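Local coordinates for Ice-binding protein (Colwellia, PDB 3WP9) that binds to the surface of ice crystals, inhibits their growth and suppresses ice recrystallization, at residues 2-7 with 89-94; 12-17 with 54-59; 126-131 with 163-168. All coordinates share one frame; numbering follows the deposited sequence.

The fold is a right-handed beta-helix with a long helix, 71-89, packed along one side. From the N terminus, residues 2-7 run beside the beta-helix on this side and pair with 89-94, just after that helix. Interaction 1 closes this loop of 81 intervening residues. Interaction 2 lies within that loop and joins strand 14-18 to strand 55-57, two strands of the large parallel sheet. Interaction 3 follows later in the chain and spans the interior, from strand 126-129 to strand 163-167 of the same large sheet. It touches interaction 1 through Val-6 and Phe-164, while interactions 2 and 3 lie on opposite sides of the chain's centre.

Interaction 1: 2-7 with 89-94; sequences GPYAVE and AGRVPA
The guanidinium of Arg-91 lies flat on the ring of Tyr-4, with centres 3.9 Å apart and planes at 17°. This is a stacked cation-pi contact on the outside of the right-handed beta-helix. It joins the N-terminal arm to the loop that follows helix 71-89. NH1 sits over the middle of the tyrosine ring. The other face of the guanidinium meets Val-6, whose CG2 is 3.9 Å from Arg-91 NH2. The group is thus held between an aromatic ring and an aliphatic branch. Its terminal nitrogens also grip the backbone of the arm. Arg-91 NH1 donates to Tyr-4 O at 2.7 Å, and Arg-91 NH2 donates to Ala-5 O at 2.9 Å. The second carbonyl oxygen lies in the guanidinium plane, although the donor stands above the carbonyl plane. A bend at chi2 (-59°) turns the arginine chain before it reaches out to the arm. Pro-3 CB lies at the edge of the guanidinium, 3.7 Å from Arg-91 NH1. Outside the two segments, NE forms a salt bridge with Asp-87 near the end of the helix. The three nitrogens therefore all have partners, which would fix the rotation of the group. At the outer margin, a water accepts a hydrogen bond from Val-92 N at 3.0 Å and makes a weak one with Tyr-4 OH.

Interaction 2: 12-17 with 54-59; sequences GTFTIL and AMYTVD
Phe-14 and Tyr-56 touch through the outer carbons of their rings on the face of the large parallel sheet that helix 71-89 covers. The sheet is one wall of the right-handed beta-helix, and strand 33-36 runs between the two strands that carry these rings. The backbones therefore stay apart: the nearest CA atoms, those of Phe-14 and Ala-54, are 9.1 Å from each other. Two side chains bridge the gap. The tight part is small. Tyr-56 CD2 comes within 3.6 Å of Phe-14 CE1 and 3.8 Å of Phe-14 CZ. The ring planes stand at 74° and the centroids are 5.8 Å apart, so the rings are not stacked. In both residues CG lies anti to the carbonyl carbon (chi1 -70° in Phe-14, -71° in Tyr-56), which swings each ring to the side of its own backbone N. Phe-14 is the buried partner. Tyr-56 is the partly exposed one, on the solvent side. Leu-74 of the helix touches both rings and ties the pair to the cover of the sheet. Asn-33, on the strand between, packs against Phe-14. The whole contact buries only 79 Å², and this one pair of rings accounts for nearly all of it. Over one face of the Phe-14 ring lies Leu-17 CD1, 4.1 Å above the plane.

Interaction 3: 126-131 with 163-168; sequences VTFNGT and IFWQVA
The hydrophobic interior of the right-handed beta-helix is bridged here, from strand 126-129 on one wall to strand 163-167 of the large parallel sheet on another. Phe-128 reaches inward from the first strand and meets Ile-163 and Trp-165 of the second. These two flank Phe-164, which is turned to the other face of the sheet. All three touching residues are buried. Ile-163 lies over one face of the phenylalanine ring. Its CD1 is 4.0 Å from the ring centroid and 27° off the normal, which makes a CH-pi contact displaced toward the rim. The closest ring atom is Phe-128 CG, 3.7 Å from Ile-163 CD1. The CG1-CD1 arm is extended (chi2 176°), and this carries the terminal methyl to the ring. The CG2 branch of Ile-163 touches farther along, 4.0 Å from Phe-128 CE1. Trp-165 meets the far end of the ring from the opposite direction. Phe-128 CZ is 3.6 Å from Trp-165 CZ2 and 3.7 Å from Trp-165 CH2, so the benzene part of the indole does the touching. The planes are at 72°, and the centroid of the Phe-128 ring is 5.6 Å from that of the six-membered ring of Trp-165, an oblique meeting. The indole nitrogen is engaged elsewhere, donating NE1 to the backbone oxygen of Glu-180. Strand 136-140 adds to the same packing: Trp-136 meets Phe-128 edge-to-face, and Met-138 touches both Phe-128 and Trp-165. Across the two segments the contact is wholly apolar. It implies that the walls are joined here by shape and dispersion, with the polar N-H of the tryptophan satisfied by a backbone carbonyl.

Interaction 1: 2-7 with 89-94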
loop_
_atom_site.group_PDB
_atom_site.type_symbol
_atom_site.label_atom_id
_atom_site.label_comp_id
_atom_site.label_asym_id
_atom_site.label_seq_id
_atom_site.Cartn_x
_atom_site.Cartn_y
_atom_site.Cartn_z
ATOM N N GLY A 2 -10.039 -15.785 -9.082
ATOM C CA GLY A 2 -9.654 -14.448 -9.544
ATOM C C GLY A 2 -8.357 -14.469 -10.320
ATOM O O GLY A 2 -7.862 -15.524 -10.652
ATOM N N PRO A 3 -7.771 -13.294 -10.574
ATOM C CA PRO A 3 -6.516 -13.257 -11.331
ATOM C C PRO A 3 -5.320 -13.844 -10.584
ATOM O O PRO A 3 -5.446 -14.226 -9.444
ATOM C CB PRO A 3 -6.315 -11.761 -11.572
ATOM C CG PRO A 3 -6.944 -11.121 -10.378
ATOM C CD PRO A 3 -8.104 -11.991 -9.956
ATOM N N TYR A 4 -4.174 -13.978 -11.252
ATOM C CA TYR A 4 -2.943 -14.390 -10.572
ATOM C C TYR A 4 -2.435 -13.156 -9.809
ATOM O O TYR A 4 -2.805 -12.000 -10.143
ATOM C CB TYR A 4 -1.877 -14.887 -11.567
ATOM C CG TYR A 4 -2.034 -14.286 -12.959
ATOM C CD1 TYR A 4 -3.195 -14.527 -13.706
ATOM C CD2 TYR A 4 -1.042 -13.459 -13.526
ATOM C CE1 TYR A 4 -3.378 -13.965 -14.967
ATOM C CE2 TYR A 4 -1.211 -12.892 -14.798
ATOM C CZ TYR A 4 -2.387 -13.146 -15.526
ATOM O OH TYR A 4 -2.621 -12.597 -16.802
ATOM N N ALA A 5 -1.605 -13.439 -8.810
ATOM C CA ALA A 5 -0.957 -12.387 -8.011
ATOM C C ALA A 5 -0.236 -11.383 -8.923
ATOM O O ALA A 5 0.163 -11.676 -10.052
ATOM C CB ALA A 5 0.012 -12.969 -7.003
ATOM N N VAL A 6 -0.072 -10.176 -8.405
ATOM C CA VAL A 6 0.803 -9.186 -9.011
ATOM C C VAL A 6 2.186 -9.349 -8.396
ATOM O O VAL A 6 2.361 -9.176 -7.185
ATOM C CB VAL A 6 0.272 -7.776 -8.779
ATOM C CG1 VAL A 6 1.312 -6.734 -9.209
ATOM C CG2 VAL A 6 -1.086 -7.569 -9.457
ATOM N N GLU A 7 3.174 -9.735 -9.217
ATOM C CA GLU A 7 4.561 -9.854 -8.764
ATOM C C GLU A 7 5.166 -8.450 -8.457
ATOM O O GLU A 7 5.076 -7.553 -9.266
ATOM C CB GLU A 7 5.449 -10.585 -9.787
ATOM C CG GLU A 7 5.064 -12.061 -9.965
ATOM C CD GLU A 7 4.859 -12.842 -8.649
ATOM O OE1 GLU A 7 5.692 -12.684 -7.708
ATOM O OE2 GLU A 7 3.863 -13.629 -8.562
ATOM N N ALA A 89 -2.685 -2.718 -13.455
ATOM C CA ALA A 89 -3.588 -1.871 -14.191
ATOM C C ALA A 89 -4.070 -2.607 -15.449
ATOM O O ALA A 89 -5.143 -2.302 -15.952
ATOM C CB ALA A 89 -2.870 -0.588 -14.564
ATOM N N GLY A 90 -3.299 -3.593 -15.931
ATOM C CA GLY A 90 -3.575 -4.129 -17.288
ATOM C C GLY A 90 -4.336 -5.435 -17.270
ATOM O O GLY A 90 -4.569 -6.033 -18.345
ATOM N N ARG A 91 -4.720 -5.923 -16.091
ATOM C CA ARG A 91 -5.301 -7.260 -16.017
ATOM C C ARG A 91 -6.675 -7.252 -16.620
ATOM O O ARG A 91 -7.403 -6.241 -16.563
ATOM C CB ARG A 91 -5.409 -7.785 -14.609
ATOM C CG ARG A 91 -4.099 -7.976 -13.967
ATOM C CD ARG A 91 -3.218 -8.948 -14.734
ATOM N NE ARG A 91 -2.026 -9.188 -13.918
ATOM C CZ ARG A 91 -1.897 -10.075 -12.940
ATOM N NH1 ARG A 91 -2.901 -10.898 -12.581
ATOM N NH2 ARG A 91 -0.733 -10.160 -12.305
ATOM N N VAL A 92 -7.035 -8.402 -17.207
ATOM C CA VAL A 92 -8.330 -8.570 -17.872
ATOM C C VAL A 92 -8.722 -10.048 -17.850
ATOM O O VAL A 92 -7.865 -10.918 -17.668
ATOM C CB VAL A 92 -8.308 -8.061 -19.328
ATOM C CG1 VAL A 92 -8.398 -6.541 -19.339
ATOM C CG2 VAL A 92 -7.049 -8.585 -20.028
ATOM N N PRO A 93 -10.029 -10.328 -17.979
ATOM C CA PRO A 93 -11.083 -9.290 -18.082
ATOM C C PRO A 93 -11.369 -8.750 -16.659
ATOM O O PRO A 93 -11.008 -9.440 -15.691
ATOM C CB PRO A 93 -12.312 -10.083 -18.592
ATOM C CG PRO A 93 -12.036 -11.507 -18.160
ATOM C CD PRO A 93 -10.544 -11.713 -18.106
ATOM N N ALA A 94 -12.014 -7.587 -16.567
ATOM C CA ALA A 94 -12.624 -7.181 -15.278
ATOM C C ALA A 94 -13.852 -8.013 -15.032
ATOM O O ALA A 94 -14.716 -8.151 -15.904
ATOM C CB ALA A 94 -13.021 -5.717 -15.262
HETATM O O HOH W 1 -5.016 -10.512 -17.890
#

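Interaction 2: 12-17 with 54-59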
loop_
_atom_site.group_PDB
_atom_site.type_symbol
_atom_site.label_atom_id
_atom_site.label_comp_id
_atom_site.label_asym_id
_atom_site.label_seq_id
_atom_site.Cartn_x
_atom_site.Cartn_y
_atom_site.Cartn_z
ATOM N N GLY A 12 8.764 -5.821 -3.282
ATOM C CA GLY A 12 8.072 -6.613 -2.344
ATOM C C GLY A 12 8.835 -6.816 -1.046
ATOM O O GLY A 12 8.290 -7.474 -0.141
ATOM N N THR A 13 10.065 -6.281 -0.940
ATOM C CA THR A 13 10.857 -6.324 0.284
ATOM C C THR A 13 10.623 -5.055 1.115
ATOM O O THR A 13 11.078 -4.948 2.256
ATOM C CB THR A 13 12.342 -6.491 0.018
ATOM O OG1 THR A 13 12.774 -5.483 -0.870
ATOM C CG2 THR A 13 12.625 -7.828 -0.649
ATOM N N PHE A 14 9.856 -4.122 0.541
ATOM C CA PHE A 14 9.565 -2.885 1.308
ATOM C C PHE A 14 8.134 -2.832 1.822
ATOM O O PHE A 14 7.163 -3.238 1.128
ATOM C CB PHE A 14 9.830 -1.657 0.423
ATOM C CG PHE A 14 11.277 -1.418 0.130
ATOM C CD1 PHE A 14 12.069 -0.596 0.954
ATOM C CD2 PHE A 14 11.906 -2.056 -0.954
ATOM C CE1 PHE A 14 13.405 -0.363 0.712
ATOM C CE2 PHE A 14 13.260 -1.829 -1.220
ATOM C CZ PHE A 14 14.020 -0.979 -0.402
ATOM N N THR A 15 8.012 -2.320 3.059
ATOM C CA THR A 15 6.721 -1.939 3.639
ATOM C C THR A 15 6.239 -0.530 3.237
ATOM O O THR A 15 5.012 -0.325 2.965
ATOM C CB THR A 15 6.780 -2.088 5.147
ATOM O OG1 THR A 15 7.048 -3.486 5.448
ATOM C CG2 THR A 15 5.449 -1.671 5.727
ATOM N N ILE A 16 7.253 0.325 3.030
ATOM C CA ILE A 16 6.994 1.684 2.411
ATOM C C ILE A 16 8.125 1.918 1.420
ATOM O O ILE A 16 9.287 1.850 1.829
ATOM C CB ILE A 16 6.934 2.829 3.467
ATOM C CG1 ILE A 16 5.908 2.530 4.564
ATOM C CG2 ILE A 16 6.490 4.119 2.739
ATOM C CD1 ILE A 16 5.866 3.501 5.762
ATOM N N LEU A 17 7.772 2.274 0.187
ATOM C CA LEU A 17 8.741 2.631 -0.845
ATOM C C LEU A 17 8.075 3.793 -1.527
ATOM O O LEU A 17 6.939 3.731 -1.881
ATOM C CB LEU A 17 8.954 1.476 -1.873
ATOM C CG LEU A 17 10.024 1.849 -2.952
ATOM C CD1 LEU A 17 11.401 2.071 -2.338
ATOM C CD2 LEU A 17 10.013 0.752 -3.998
ATOM N N ALA A 54 15.078 -2.176 7.917
ATOM C CA ALA A 54 16.157 -1.371 7.373
ATOM C C ALA A 54 15.529 -0.148 6.735
ATOM O O ALA A 54 14.370 -0.205 6.272
ATOM C CB ALA A 54 16.902 -2.113 6.293
ATOM N N MET A 55 16.311 0.908 6.670
ATOM C CA MET A 55 15.920 2.138 6.008
ATOM C C MET A 55 16.978 2.399 4.966
ATOM O O MET A 55 18.164 2.557 5.348
ATOM C CB MET A 55 15.919 3.264 7.049
ATOM C CG MET A 55 15.401 4.574 6.526
ATOM S SD MET A 55 15.608 5.865 7.807
ATOM C CE MET A 55 14.417 5.353 9.006
ATOM N N TYR A 56 16.583 2.428 3.673
ATOM C CA TYR A 56 17.479 2.595 2.605
ATOM C C TYR A 56 17.372 3.934 1.974
ATOM O O TYR A 56 16.232 4.366 1.624
ATOM C CB TYR A 56 17.143 1.526 1.552
ATOM C CG TYR A 56 17.526 0.143 2.016
ATOM C CD1 TYR A 56 18.867 -0.236 2.081
ATOM C CD2 TYR A 56 16.544 -0.771 2.442
ATOM C CE1 TYR A 56 19.226 -1.510 2.548
ATOM C CE2 TYR A 56 16.878 -2.050 2.862
ATOM C CZ TYR A 56 18.209 -2.388 2.948
ATOM O OH TYR A 56 18.536 -3.643 3.392
ATOM N N THR A 57 18.523 4.546 1.698
ATOM C CA THR A 57 18.574 5.798 0.923
ATOM C C THR A 57 19.508 5.754 -0.269
ATOM O O THR A 57 20.373 4.858 -0.338
ATOM C CB THR A 57 18.899 7.005 1.858
ATOM O OG1 THR A 57 20.143 6.764 2.521
ATOM C CG2 THR A 57 17.873 7.090 3.026
ATOM N N VAL A 58 19.332 6.696 -1.198
ATOM C CA VAL A 58 20.199 6.790 -2.330
ATOM C C VAL A 58 21.597 7.340 -1.969
ATOM O O VAL A 58 22.522 7.206 -2.772
ATOM C CB VAL A 58 19.585 7.594 -3.446
ATOM C CG1 VAL A 58 18.232 7.038 -3.771
ATOM C CG2 VAL A 58 19.445 9.102 -3.125
ATOM N N ASP A 59 21.767 7.933 -0.777
ATOM C CA ASP A 59 22.984 8.682 -0.497
ATOM C C ASP A 59 23.199 8.605 0.988
ATOM O O ASP A 59 22.646 7.686 1.659
ATOM C CB ASP A 59 22.864 10.129 -1.048
ATOM C CG ASP A 59 21.677 10.898 -0.469
ATOM O OD1 ASP A 59 21.084 10.480 0.541
ATOM O OD2 ASP A 59 21.336 11.963 -1.037
#

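Interaction 3: 126-131 with 163-168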
loop_
_atom_site.group_PDB
_atom_site.type_symbol
_atom_site.label_atom_id
_atom_site.label_comp_id
_atom_site.label_asym_id
_atom_site.label_seq_id
_atom_site.Cartn_x
_atom_site.Cartn_y
_atom_site.Cartn_z
ATOM N N VAL A 126 -15.727 -2.590 4.599
ATOM C CA VAL A 126 -15.872 -3.395 3.387
ATOM C C VAL A 126 -15.140 -4.699 3.653
ATOM O O VAL A 126 -14.087 -4.742 4.301
ATOM C CB VAL A 126 -15.188 -2.684 2.158
ATOM C CG1 VAL A 126 -13.715 -2.453 2.449
ATOM C CG2 VAL A 126 -15.300 -3.603 0.918
ATOM N N THR A 127 -15.698 -5.845 3.164
ATOM C CA THR A 127 -15.112 -7.123 3.402
ATOM C C THR A 127 -14.676 -7.788 2.113
ATOM O O THR A 127 -15.347 -7.639 1.071
ATOM C CB THR A 127 -16.096 -8.064 4.154
ATOM O OG1 THR A 127 -16.533 -7.418 5.353
ATOM C CG2 THR A 127 -15.507 -9.450 4.434
ATOM N N PHE A 128 -13.584 -8.428 2.264
ATOM C CA PHE A 128 -12.938 -9.307 1.244
ATOM C C PHE A 128 -12.982 -10.752 1.781
ATOM O O PHE A 128 -12.277 -11.073 2.736
ATOM C CB PHE A 128 -11.465 -8.910 1.010
ATOM C CG PHE A 128 -11.293 -7.582 0.252
ATOM C CD1 PHE A 128 -10.962 -7.598 -1.120
ATOM C CD2 PHE A 128 -11.450 -6.353 0.888
ATOM C CE1 PHE A 128 -10.835 -6.414 -1.864
ATOM C CE2 PHE A 128 -11.328 -5.136 0.162
ATOM C CZ PHE A 128 -11.052 -5.170 -1.230
ATOM N N ASN A 129 -13.754 -11.611 1.066
ATOM C CA ASN A 129 -13.941 -12.987 1.461
ATOM C C ASN A 129 -13.410 -13.965 0.388
ATOM O O ASN A 129 -13.871 -13.910 -0.770
ATOM C CB ASN A 129 -15.411 -13.267 1.691
ATOM C CG ASN A 129 -15.626 -14.685 2.210
ATOM O OD1 ASN A 129 -15.295 -14.984 3.338
ATOM N ND2 ASN A 129 -16.137 -15.565 1.352
ATOM N N GLY A 130 -12.454 -14.757 0.797
ATOM C CA GLY A 130 -11.968 -15.882 -0.007
ATOM C C GLY A 130 -10.937 -16.648 0.756
ATOM O O GLY A 130 -10.763 -16.457 1.946
ATOM N N THR A 131 -10.261 -17.591 0.091
ATOM C CA THR A 131 -9.250 -18.405 0.733
ATOM C C THR A 131 -7.912 -17.704 0.676
ATOM O O THR A 131 -7.776 -16.662 -0.017
ATOM C CB THR A 131 -9.124 -19.783 -0.006
ATOM O OG1 THR A 131 -8.504 -19.569 -1.290
ATOM C CG2 THR A 131 -10.507 -20.392 -0.239
ATOM N N ILE A 163 -4.302 -8.724 -2.048
ATOM C CA ILE A 163 -5.243 -7.735 -2.460
ATOM C C ILE A 163 -4.384 -6.549 -2.995
ATOM O O ILE A 163 -3.472 -6.049 -2.252
ATOM C CB ILE A 163 -6.042 -7.224 -1.235
ATOM C CG1 ILE A 163 -6.916 -8.377 -0.647
ATOM C CG2 ILE A 163 -6.866 -6.039 -1.651
ATOM C CD1 ILE A 163 -7.664 -8.011 0.625
ATOM N N PHE A 164 -4.632 -6.201 -4.262
ATOM C CA PHE A 164 -3.775 -5.174 -4.965
ATOM C C PHE A 164 -4.616 -4.026 -5.326
ATOM O O PHE A 164 -5.592 -4.163 -6.054
ATOM C CB PHE A 164 -3.011 -5.787 -6.184
ATOM C CG PHE A 164 -2.140 -6.966 -5.816
ATOM C CD1 PHE A 164 -0.793 -6.836 -5.408
ATOM C CD2 PHE A 164 -2.713 -8.252 -5.839
ATOM C CE1 PHE A 164 0.004 -7.951 -5.036
ATOM C CE2 PHE A 164 -1.945 -9.342 -5.446
ATOM C CZ PHE A 164 -0.599 -9.225 -5.074
ATOM N N TRP A 165 -4.242 -2.823 -4.805
ATOM C CA TRP A 165 -4.995 -1.592 -5.066
ATOM C C TRP A 165 -4.130 -0.773 -5.999
ATOM O O TRP A 165 -3.049 -0.292 -5.616
ATOM C CB TRP A 165 -5.222 -0.771 -3.805
ATOM C CG TRP A 165 -5.937 -1.541 -2.648
ATOM C CD1 TRP A 165 -5.365 -2.285 -1.695
ATOM C CD2 TRP A 165 -7.317 -1.464 -2.377
ATOM N NE1 TRP A 165 -6.337 -2.716 -0.798
ATOM C CE2 TRP A 165 -7.542 -2.223 -1.209
ATOM C CE3 TRP A 165 -8.394 -0.825 -2.995
ATOM C CZ2 TRP A 165 -8.818 -2.355 -0.666
ATOM C CZ3 TRP A 165 -9.625 -0.927 -2.474
ATOM C CH2 TRP A 165 -9.840 -1.715 -1.298
ATOM N N GLN A 166 -4.585 -0.719 -7.228
ATOM C CA GLN A 166 -3.897 0.089 -8.270
ATOM C C GLN A 166 -4.675 1.401 -8.401
ATOM O O GLN A 166 -5.797 1.429 -8.848
ATOM C CB GLN A 166 -3.865 -0.736 -9.597
ATOM C CG GLN A 166 -3.352 0.094 -10.793
ATOM C CD GLN A 166 -4.469 0.741 -11.591
ATOM O OE1 GLN A 166 -5.469 0.061 -11.997
ATOM N NE2 GLN A 166 -4.313 2.005 -11.867
ATOM N N VAL A 167 -4.034 2.502 -7.974
ATOM C CA VAL A 167 -4.744 3.779 -7.826
ATOM C C VAL A 167 -3.990 4.792 -8.684
ATOM O O VAL A 167 -2.831 5.135 -8.463
ATOM C CB VAL A 167 -4.745 4.229 -6.345
ATOM C CG1 VAL A 167 -5.545 5.511 -6.200
ATOM C CG2 VAL A 167 -5.324 3.064 -5.431
ATOM N N ALA A 168 -4.701 5.250 -9.688
ATOM C CA ALA A 168 -4.097 6.224 -10.620
ATOM C C ALA A 168 -4.042 7.640 -10.069
ATOM O O ALA A 168 -3.218 8.440 -10.556
ATOM C CB ALA A 168 -4.846 6.141 -11.969
#